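Local coordinates for protein restriction endonuclease S subunits (PDB 3OKG) that probably recognises DNA as the specificity subunit of a type I restriction-modification methyltransferase, working together with M polypeptides, at residues R80-T94 / L109-R122. Numbering follows the deposited sequence.
Sequences RARKVIRSGDVIFAT and LDGQICSTGFCVIR. With SO4 (sulfate ion), chain H; SO4 (sulfate ion), chain D.
Strand 90-93 runs antiparallel to strand 118-121, the axes 4.2 Å apart at closest and 154° between directions, while strand 81-84 pairs antiparallel with strand 113-115 at a steeper 120°. The two pairings belong to separate sheets of a target recognition domain, the DNA specificity module of type I S subunits, and show how two segments that each cross from one sheet to the other can be tied by polar side chains at and beside their turns. A G1 beta bulge, with Gly111 and Gln112 both facing Ile85, lies beside the pairing of 81-84 with 113-115. Arg122 grips Asp89 side-on in nearly coplanar fashion: NE meets OD1 and NH2 meets OD2, each at 2.7 Å and each on a syn lone pair. Asp89 OD2 also accepts the backbone N of Arg86 from above the carboxylate plane, so one buried oxygen holds both the arginine and the type II turn of residues 86-89. Over one face of the Arg122 guanidinium lies Arg86 CG, and both arginines make weak bonds to a sulfate ion, probably from the crystallisation liquor. With an alanine here, the Asp89 carboxylate would probably lose its charged mate, and Arg86 CG the guanidinium face it packs on. Asp110 OD1 takes Ser87 N, within the same 86-89 turn, on its anti lone pair at 2.7 Å. Lys83, extended beyond CG, runs from strand 81-84 past Thr116 to strand 118-121, where NZ donates to Phe118 O at 2.8 Å and forms a salt bridge with Asp161 of helix 161-165. Ile85 CG2 presses on Cys114 SG at 3.4 Å. Ile91 turns CG1 between its backbone N and carbonyl carbon (chi1 51°) and, with the chain extended beyond it, sets CD1 over the centre of the Phe118 ring, 3.9 Å from its centroid.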
ATOM      1  N   ARG A  80     -21.408  -7.275  27.976  1.00 29.76           N
ATOM      2  CA  ARG A  80     -21.831  -6.266  26.987  1.00 29.56           C
ATOM      3  C   ARG A  80     -22.863  -6.771  25.988  1.00 25.14           C
ATOM      4  O   ARG A  80     -23.389  -6.010  25.164  1.00 27.08           O
ATOM      5  CB  ARG A  80     -20.613  -5.759  26.210  1.00 24.48           C
ATOM      6  CG  ARG A  80     -19.728  -4.823  27.009  1.00 33.77           C
ATOM      7  CD  ARG A  80     -18.476  -4.507  26.210  1.00 33.00           C
ATOM      8  NE  ARG A  80     -17.632  -3.562  26.916  1.00 43.74           N
ATOM      9  CZ  ARG A  80     -16.461  -3.138  26.458  1.00 76.21           C
ATOM     10  NH1 ARG A  80     -16.014  -3.579  25.286  1.00 59.97           N
ATOM     11  NH2 ARG A  80     -15.739  -2.278  27.168  1.00 45.68           N
ATOM     12  N   ALA A  81     -23.145  -8.062  26.026  1.00 26.63           N
ATOM     13  CA  ALA A  81     -24.041  -8.625  25.042  1.00 18.34           C
ATOM     14  C   ALA A  81     -25.494  -8.356  25.419  1.00 26.51           C
ATOM     15  O   ALA A  81     -26.153  -9.209  25.998  1.00 23.78           O
ATOM     16  CB  ALA A  81     -23.770 -10.141  24.843  1.00 26.13           C
ATOM     17  N   ARG A  82     -26.005  -7.164  25.094  1.00 20.62           N
ATOM     18  CA  ARG A  82     -27.334  -6.808  25.587  1.00 22.34           C
ATOM     19  C   ARG A  82     -28.251  -6.077  24.607  1.00 26.90           C
ATOM     20  O   ARG A  82     -29.438  -5.929  24.887  1.00 25.01           O
ATOM     21  CB  ARG A  82     -27.236  -6.004  26.895  1.00 28.32           C
ATOM     22  CG  ARG A  82     -26.570  -6.756  28.042  1.00 31.91           C
ATOM     23  CD  ARG A  82     -27.459  -7.832  28.676  1.00 26.04           C
ATOM     24  NE  ARG A  82     -26.818  -8.364  29.882  1.00 35.75           N
ATOM     25  CZ  ARG A  82     -25.815  -9.240  29.891  1.00 41.22           C
ATOM     26  NH1 ARG A  82     -25.323  -9.734  28.751  1.00 32.39           N
ATOM     27  NH2 ARG A  82     -25.301  -9.628  31.053  1.00 35.96           N
ATOM     28  N   LYS A  83     -27.726  -5.620  23.473  1.00 17.86           N
ATOM     29  CA  LYS A  83     -28.572  -4.828  22.558  1.00 19.42           C
ATOM     30  C   LYS A  83     -29.109  -5.709  21.459  1.00 23.43           C
ATOM     31  O   LYS A  83     -28.338  -6.366  20.775  1.00 22.48           O
ATOM     32  CB  LYS A  83     -27.790  -3.643  21.957  1.00 22.97           C
ATOM     33  CG  LYS A  83     -27.522  -2.529  22.969  1.00 22.95           C
ATOM     34  CD  LYS A  83     -26.779  -1.341  22.349  1.00 23.66           C
ATOM     35  CE  LYS A  83     -26.682  -0.193  23.378  1.00 22.16           C
ATOM     36  NZ  LYS A  83     -26.000   1.002  22.814  1.00 22.47           N
ATOM     37  N   VAL A  84     -30.435  -5.705  21.288  1.00 18.17           N
ATOM     38  CA  VAL A  84     -31.079  -6.563  20.310  1.00 18.91           C
ATOM     39  C   VAL A  84     -30.961  -5.891  18.954  1.00 22.41           C
ATOM     40  O   VAL A  84     -31.271  -4.719  18.820  1.00 21.48           O
ATOM     41  CB  VAL A  84     -32.568  -6.733  20.619  1.00 26.43           C
ATOM     42  CG1 VAL A  84     -33.272  -7.417  19.471  1.00 26.72           C
ATOM     43  CG2 VAL A  84     -32.767  -7.501  21.917  1.00 27.01           C
ATOM     44  N   ILE A  85     -30.456  -6.608  17.960  1.00 21.50           N
ATOM     45  CA  ILE A  85     -30.404  -6.020  16.628  1.00 19.59           C
ATOM     46  C   ILE A  85     -31.462  -6.618  15.718  1.00 27.32           C
ATOM     47  O   ILE A  85     -31.906  -7.765  15.901  1.00 22.70           O
ATOM     48  CB  ILE A  85     -29.019  -6.154  15.982  1.00 16.74           C
ATOM     49  CG1 ILE A  85     -28.573  -7.628  15.942  1.00 20.44           C
ATOM     50  CG2 ILE A  85     -28.025  -5.323  16.775  1.00 18.41           C
ATOM     51  CD1 ILE A  85     -27.161  -7.863  15.338  1.00 16.33           C
ATOM     52  N   ARG A  86     -31.841  -5.838  14.719  1.00 16.78           N
ATOM     53  CA  ARG A  86     -32.854  -6.261  13.748  1.00 16.86           C
ATOM     54  C   ARG A  86     -32.325  -6.074  12.335  1.00 25.19           C
ATOM     55  O   ARG A  86     -31.454  -5.232  12.086  1.00 18.53           O
ATOM     56  CB  ARG A  86     -34.141  -5.449  13.931  1.00 23.01           C
ATOM     57  CG  ARG A  86     -34.818  -5.632  15.303  1.00 26.75           C
ATOM     58  CD  ARG A  86     -35.486  -7.004  15.398  1.00 24.90           C
ATOM     59  NE  ARG A  86     -36.022  -7.226  16.737  1.00 44.41           N
ATOM     60  CZ  ARG A  86     -36.452  -8.399  17.193  1.00 48.38           C
ATOM     61  NH1 ARG A  86     -36.414  -9.480  16.419  1.00 38.20           N
ATOM     62  NH2 ARG A  86     -36.921  -8.490  18.434  1.00 44.67           N
ATOM     63  N   SER A  87     -32.837  -6.877  11.406  1.00 21.23           N
ATOM     64  CA  SER A  87     -32.441  -6.747  10.021  1.00 23.78           C
ATOM     65  C   SER A  87     -32.498  -5.283   9.585  1.00 14.24           C
ATOM     66  O   SER A  87     -33.512  -4.612   9.777  1.00 19.47           O
ATOM     67  CB  SER A  87     -33.416  -7.551   9.139  1.00 28.95           C
ATOM     68  OG  SER A  87     -32.951  -7.549   7.807  1.00 28.52           O
ATOM     69  N   GLY A  88     -31.432  -4.798   8.963  1.00 20.80           N
ATOM     70  CA  GLY A  88     -31.440  -3.433   8.475  1.00 23.98           C
ATOM     71  C   GLY A  88     -30.921  -2.405   9.462  1.00 21.97           C
ATOM     72  O   GLY A  88     -30.758  -1.234   9.097  1.00 20.63           O
ATOM     73  N   ASP A  89     -30.664  -2.801  10.712  1.00 16.76           N
ATOM     74  CA  ASP A  89     -30.106  -1.824  11.654  1.00 20.85           C
ATOM     75  C   ASP A  89     -28.710  -1.459  11.154  1.00 17.18           C
ATOM     76  O   ASP A  89     -28.039  -2.277  10.537  1.00 18.29           O
ATOM     77  CB  ASP A  89     -29.921  -2.397  13.067  1.00 18.23           C
ATOM     78  CG  ASP A  89     -31.225  -2.510  13.845  1.00 24.00           C
ATOM     79  OD1 ASP A  89     -32.247  -1.947  13.419  1.00 19.85           O
ATOM     80  OD2 ASP A  89     -31.216  -3.177  14.892  1.00 22.55           O
ATOM     81  N   VAL A  90     -28.264  -0.249  11.463  1.00 15.47           N
ATOM     82  CA  VAL A  90     -26.863   0.089  11.339  1.00 12.51           C
ATOM     83  C   VAL A  90     -26.280   0.055  12.732  1.00 14.64           C
ATOM     84  O   VAL A  90     -26.855   0.633  13.658  1.00 18.69           O
ATOM     85  CB  VAL A  90     -26.699   1.491  10.702  1.00 19.41           C
ATOM     86  CG1 VAL A  90     -25.220   1.937  10.740  1.00 17.90           C
ATOM     87  CG2 VAL A  90     -27.236   1.473   9.256  1.00 15.22           C
ATOM     88  N   ILE A  91     -25.137  -0.605  12.910  1.00 15.96           N
ATOM     89  CA  ILE A  91     -24.475  -0.547  14.208  1.00 15.15           C
ATOM     90  C   ILE A  91     -23.194   0.253  14.061  1.00 15.45           C
ATOM     91  O   ILE A  91     -22.433   0.059  13.134  1.00 18.58           O
ATOM     92  CB  ILE A  91     -24.198  -1.956  14.783  1.00 17.42           C
ATOM     93  CG1 ILE A  91     -23.475  -2.811  13.736  1.00 16.86           C
ATOM     94  CG2 ILE A  91     -25.525  -2.650  15.072  1.00 16.51           C
ATOM     95  CD1 ILE A  91     -22.985  -4.186  14.296  1.00 17.02           C
ATOM     96  N   PHE A  92     -22.962   1.152  15.002  1.00 16.75           N
ATOM     97  CA  PHE A  92     -21.922   2.169  14.868  1.00 12.96           C
ATOM     98  C   PHE A  92     -21.122   2.188  16.181  1.00 17.41           C
ATOM     99  O   PHE A  92     -21.668   2.540  17.224  1.00 19.90           O
ATOM    100  CB  PHE A  92     -22.638   3.522  14.683  1.00 16.91           C
ATOM    101  CG  PHE A  92     -21.704   4.696  14.566  1.00 18.54           C
ATOM    102  CD1 PHE A  92     -21.426   5.252  13.328  1.00 23.74           C
ATOM    103  CD2 PHE A  92     -21.126   5.258  15.710  1.00 18.31           C
ATOM    104  CE1 PHE A  92     -20.578   6.338  13.218  1.00 25.07           C
ATOM    105  CE2 PHE A  92     -20.281   6.343  15.605  1.00 23.82           C
ATOM    106  CZ  PHE A  92     -20.001   6.885  14.359  1.00 27.56           C
ATOM    107  N   ALA A  93     -19.874   1.739  16.157  1.00 16.55           N
ATOM    108  CA  ALA A  93     -19.117   1.636  17.413  1.00 18.07           C
ATOM    109  C   ALA A  93     -18.891   3.034  17.974  1.00 23.71           C
ATOM    110  O   ALA A  93     -18.493   3.933  17.233  1.00 20.74           O
ATOM    111  CB  ALA A  93     -17.789   0.943  17.183  1.00 17.47           C
ATOM    112  N   THR A  94     -19.158   3.224  19.269  1.00 18.92           N
ATOM    113  CA  THR A  94     -18.935   4.527  19.883  1.00 21.62           C
ATOM    114  C   THR A  94     -17.492   4.690  20.376  1.00 25.92           C
ATOM    115  O   THR A  94     -17.047   5.795  20.576  1.00 24.25           O
ATOM    116  CB  THR A  94     -19.937   4.829  20.992  1.00 21.81           C
ATOM    117  OG1 THR A  94     -19.960   3.748  21.946  1.00 19.65           O
ATOM    118  CG2 THR A  94     -21.320   5.006  20.382  1.00 17.02           C
ATOM    119  N   LEU A 109     -29.265 -12.105  10.770  1.00 26.12           N
ATOM    120  CA  LEU A 109     -28.943 -11.725  12.153  1.00 27.92           C
ATOM    121  C   LEU A 109     -30.106 -11.028  12.887  1.00 26.82           C
ATOM    122  O   LEU A 109     -29.931 -10.495  13.981  1.00 19.51           O
ATOM    123  CB  LEU A 109     -27.685 -10.834  12.177  1.00 21.28           C
ATOM    124  CG  LEU A 109     -26.400 -11.579  11.859  1.00 30.78           C
ATOM    125  CD1 LEU A 109     -25.151 -10.688  11.939  1.00 26.60           C
ATOM    126  CD2 LEU A 109     -26.283 -12.759  12.815  1.00 30.44           C
ATOM    127  N   ASP A 110     -31.291 -11.037  12.296  1.00 21.17           N
ATOM    128  CA  ASP A 110     -32.454 -10.453  12.954  1.00 19.76           C
ATOM    129  C   ASP A 110     -32.722 -11.082  14.318  1.00 30.74           C
ATOM    130  O   ASP A 110     -32.770 -12.306  14.453  1.00 24.75           O
ATOM    131  CB  ASP A 110     -33.710 -10.591  12.078  1.00 30.24           C
ATOM    132  CG  ASP A 110     -34.854  -9.721  12.576  1.00 40.41           C
ATOM    133  OD1 ASP A 110     -34.802  -8.487  12.404  1.00 27.22           O
ATOM    134  OD2 ASP A 110     -35.806 -10.264  13.167  1.00 31.24           O
ATOM    135  N   GLY A 111     -32.881 -10.242  15.328  1.00 23.51           N
ATOM    136  CA  GLY A 111     -33.221 -10.703  16.655  1.00 24.62           C
ATOM    137  C   GLY A 111     -32.030 -11.210  17.427  1.00 29.89           C
ATOM    138  O   GLY A 111     -32.179 -11.734  18.533  1.00 30.39           O
ATOM    139  N   GLN A 112     -30.841 -11.063  16.853  1.00 21.68           N
ATOM    140  CA  GLN A 112     -29.623 -11.436  17.558  1.00 18.90           C
ATOM    141  C   GLN A 112     -29.105 -10.260  18.406  1.00 21.74           C
ATOM    142  O   GLN A 112     -29.855  -9.337  18.684  1.00 24.46           O
ATOM    143  CB  GLN A 112     -28.590 -12.000  16.580  1.00 16.43           C
ATOM    144  CG  GLN A 112     -29.187 -13.141  15.733  1.00 21.19           C
ATOM    145  CD  GLN A 112     -29.820 -14.251  16.598  1.00 28.03           C
ATOM    146  OE1 GLN A 112     -30.844 -14.852  16.230  1.00 37.45           O
ATOM    147  NE2 GLN A 112     -29.226 -14.502  17.748  1.00 18.83           N
ATOM    148  N   ILE A 113     -27.856 -10.325  18.850  1.00 18.32           N
ATOM    149  CA  ILE A 113     -27.364  -9.418  19.888  1.00 23.49           C
ATOM    150  C   ILE A 113     -26.050  -8.748  19.463  1.00 18.55           C
ATOM    151  O   ILE A 113     -25.163  -9.403  18.917  1.00 21.24           O
ATOM    152  CB  ILE A 113     -27.105 -10.188  21.202  1.00 19.55           C
ATOM    153  CG1 ILE A 113     -28.402 -10.844  21.702  1.00 23.53           C
ATOM    154  CG2 ILE A 113     -26.497  -9.290  22.268  1.00 19.61           C
ATOM    155  CD1 ILE A 113     -29.478  -9.850  22.113  1.00 23.65           C
ATOM    156  N   CYS A 114     -25.924  -7.447  19.723  1.00 17.59           N
ATOM    157  CA  CYS A 114     -24.636  -6.794  19.586  1.00 15.95           C
ATOM    158  C   CYS A 114     -24.209  -6.135  20.885  1.00 18.32           C
ATOM    159  O   CYS A 114     -25.015  -5.943  21.808  1.00 22.07           O
ATOM    160  CB  CYS A 114     -24.619  -5.759  18.448  1.00 20.04           C
ATOM    161  SG  CYS A 114     -25.517  -4.189  18.842  1.00 18.55           S
ATOM    162  N   SER A 115     -22.932  -5.802  20.933  1.00 18.09           N
ATOM    163  CA  SER A 115     -22.301  -5.189  22.097  1.00 24.01           C
ATOM    164  C   SER A 115     -22.982  -3.862  22.428  1.00 25.35           C
ATOM    165  O   SER A 115     -23.418  -3.141  21.529  1.00 20.16           O
ATOM    166  CB  SER A 115     -20.816  -4.929  21.806  1.00 20.67           C
ATOM    167  OG  SER A 115     -20.189  -4.220  22.868  1.00 19.62           O
ATOM    168  N   THR A 116     -23.080  -3.547  23.717  1.00 23.14           N
ATOM    169  CA  THR A 116     -23.522  -2.206  24.138  1.00 20.12           C
ATOM    170  C   THR A 116     -22.555  -1.129  23.637  1.00 23.50           C
ATOM    171  O   THR A 116     -22.858   0.064  23.686  1.00 23.60           O
ATOM    172  CB  THR A 116     -23.576  -2.104  25.673  1.00 22.94           C
ATOM    173  OG1 THR A 116     -22.333  -2.579  26.199  1.00 22.24           O
ATOM    174  CG2 THR A 116     -24.734  -2.933  26.228  1.00 27.61           C
ATOM    175  N   GLY A 117     -21.372  -1.548  23.204  1.00 20.53           N
ATOM    176  CA  GLY A 117     -20.424  -0.627  22.591  1.00 21.32           C
ATOM    177  C   GLY A 117     -20.840  -0.082  21.225  1.00 20.67           C
ATOM    178  O   GLY A 117     -20.167   0.804  20.680  1.00 23.42           O
ATOM    179  N   PHE A 118     -21.921  -0.622  20.650  1.00 20.07           N
ATOM    180  CA  PHE A 118     -22.483  -0.059  19.415  1.00 19.22           C
ATOM    181  C   PHE A 118     -23.693   0.788  19.675  1.00 15.45           C
ATOM    182  O   PHE A 118     -24.611   0.402  20.414  1.00 22.00           O
ATOM    183  CB  PHE A 118     -22.953  -1.152  18.440  1.00 16.69           C
ATOM    184  CG  PHE A 118     -21.850  -2.014  17.871  1.00 20.20           C
ATOM    185  CD1 PHE A 118     -21.068  -1.556  16.814  1.00 17.43           C
ATOM    186  CD2 PHE A 118     -21.651  -3.314  18.335  1.00 17.46           C
ATOM    187  CE1 PHE A 118     -20.054  -2.358  16.250  1.00 19.54           C
ATOM    188  CE2 PHE A 118     -20.646  -4.138  17.769  1.00 17.92           C
ATOM    189  CZ  PHE A 118     -19.850  -3.663  16.718  1.00 21.01           C
ATOM    190  N   CYS A 119     -23.751   1.922  18.996  1.00 15.53           N
ATOM    191  CA  CYS A 119     -25.006   2.648  18.882  1.00 16.47           C
ATOM    192  C   CYS A 119     -25.869   1.971  17.808  1.00 19.26           C
ATOM    193  O   CYS A 119     -25.408   1.772  16.678  1.00 18.08           O
ATOM    194  CB  CYS A 119     -24.717   4.098  18.468  1.00 17.14           C
ATOM    195  SG  CYS A 119     -26.196   5.057  18.149  1.00 21.27           S
ATOM    196  N   VAL A 120     -27.117   1.647  18.140  1.00 16.61           N
ATOM    197  CA  VAL A 120     -27.985   0.909  17.190  1.00 16.43           C
ATOM    198  C   VAL A 120     -28.912   1.910  16.487  1.00 16.73           C
ATOM    199  O   VAL A 120     -29.701   2.576  17.118  1.00 22.26           O
ATOM    200  CB  VAL A 120     -28.805  -0.226  17.875  1.00 16.06           C
ATOM    201  CG1 VAL A 120     -29.704  -0.918  16.849  1.00 18.20           C
ATOM    202  CG2 VAL A 120     -27.863  -1.307  18.481  1.00 18.38           C
ATOM    203  N   ILE A 121     -28.757   2.024  15.177  1.00 15.94           N
ATOM    204  CA  ILE A 121     -29.417   3.033  14.380  1.00 17.10           C
ATOM    205  C   ILE A 121     -30.425   2.316  13.488  1.00 18.43           C
ATOM    206  O   ILE A 121     -30.048   1.732  12.467  1.00 17.21           O
ATOM    207  CB  ILE A 121     -28.348   3.764  13.512  1.00 15.67           C
ATOM    208  CG1 ILE A 121     -27.448   4.634  14.410  1.00 21.59           C
ATOM    209  CG2 ILE A 121     -28.998   4.556  12.393  1.00 18.27           C
ATOM    210  CD1 ILE A 121     -26.040   4.910  13.782  1.00 22.18           C
ATOM    211  N   ARG A 122     -31.696   2.363  13.894  1.00 16.28           N
ATOM    212  CA  ARG A 122     -32.785   1.641  13.251  1.00 22.12           C
ATOM    213  C   ARG A 122     -33.641   2.575  12.428  1.00 17.97           C
ATOM    214  O   ARG A 122     -34.348   3.424  12.992  1.00 14.30           O
ATOM    215  CB  ARG A 122     -33.643   0.959  14.325  1.00 22.55           C
ATOM    216  CG  ARG A 122     -34.802   0.098  13.775  1.00 25.18           C
ATOM    217  CD  ARG A 122     -35.313  -0.869  14.857  1.00 25.45           C
ATOM    218  NE  ARG A 122     -34.209  -1.727  15.315  1.00 24.54           N
ATOM    219  CZ  ARG A 122     -34.192  -2.377  16.474  1.00 25.64           C
ATOM    220  NH1 ARG A 122     -35.235  -2.298  17.304  1.00 23.56           N
ATOM    221  NH2 ARG A 122     -33.138  -3.111  16.802  1.00 21.98           N
TER
HETATM  222  S   SO4 H 404     -37.458  -4.667  19.248  1.00 93.04           S
HETATM  223  O1  SO4 H 404     -38.616  -5.147  20.002  1.00 83.24           O
HETATM  224  O2  SO4 H 404     -37.685  -4.917  17.825  1.00 57.32           O
HETATM  225  O3  SO4 H 404     -37.286  -3.228  19.479  1.00 61.09           O
HETATM  226  O4  SO4 H 404     -36.253  -5.381  19.678  1.00 46.02           O
HETATM  227  S   SO4 D 400     -16.716  -4.890  22.184  1.00 37.95           S
HETATM  228  O1  SO4 D 400     -17.617  -4.850  23.323  1.00 35.53           O
HETATM  229  O2  SO4 D 400     -17.514  -4.862  20.954  1.00 39.62           O
HETATM  230  O3  SO4 D 400     -15.873  -3.698  22.181  1.00 38.50           O
HETATM  231  O4  SO4 D 400     -15.913  -6.095  22.230  1.00 61.44           O
HETATM  232  O   HOH W   1     -28.140   1.882  20.714  1.00 21.19           O
HETATM  233  O   HOH W   2     -24.411   2.264  25.141  1.00 39.49           O
HETATM  234  O   HOH W   3     -34.302  -3.626  19.563  1.00 29.69           O
HETATM  235  O   HOH W   4     -31.176   1.382   9.911  1.00 18.59           O
HETATM  236  O   HOH W   5     -22.498   2.648  22.646  1.00 26.85           O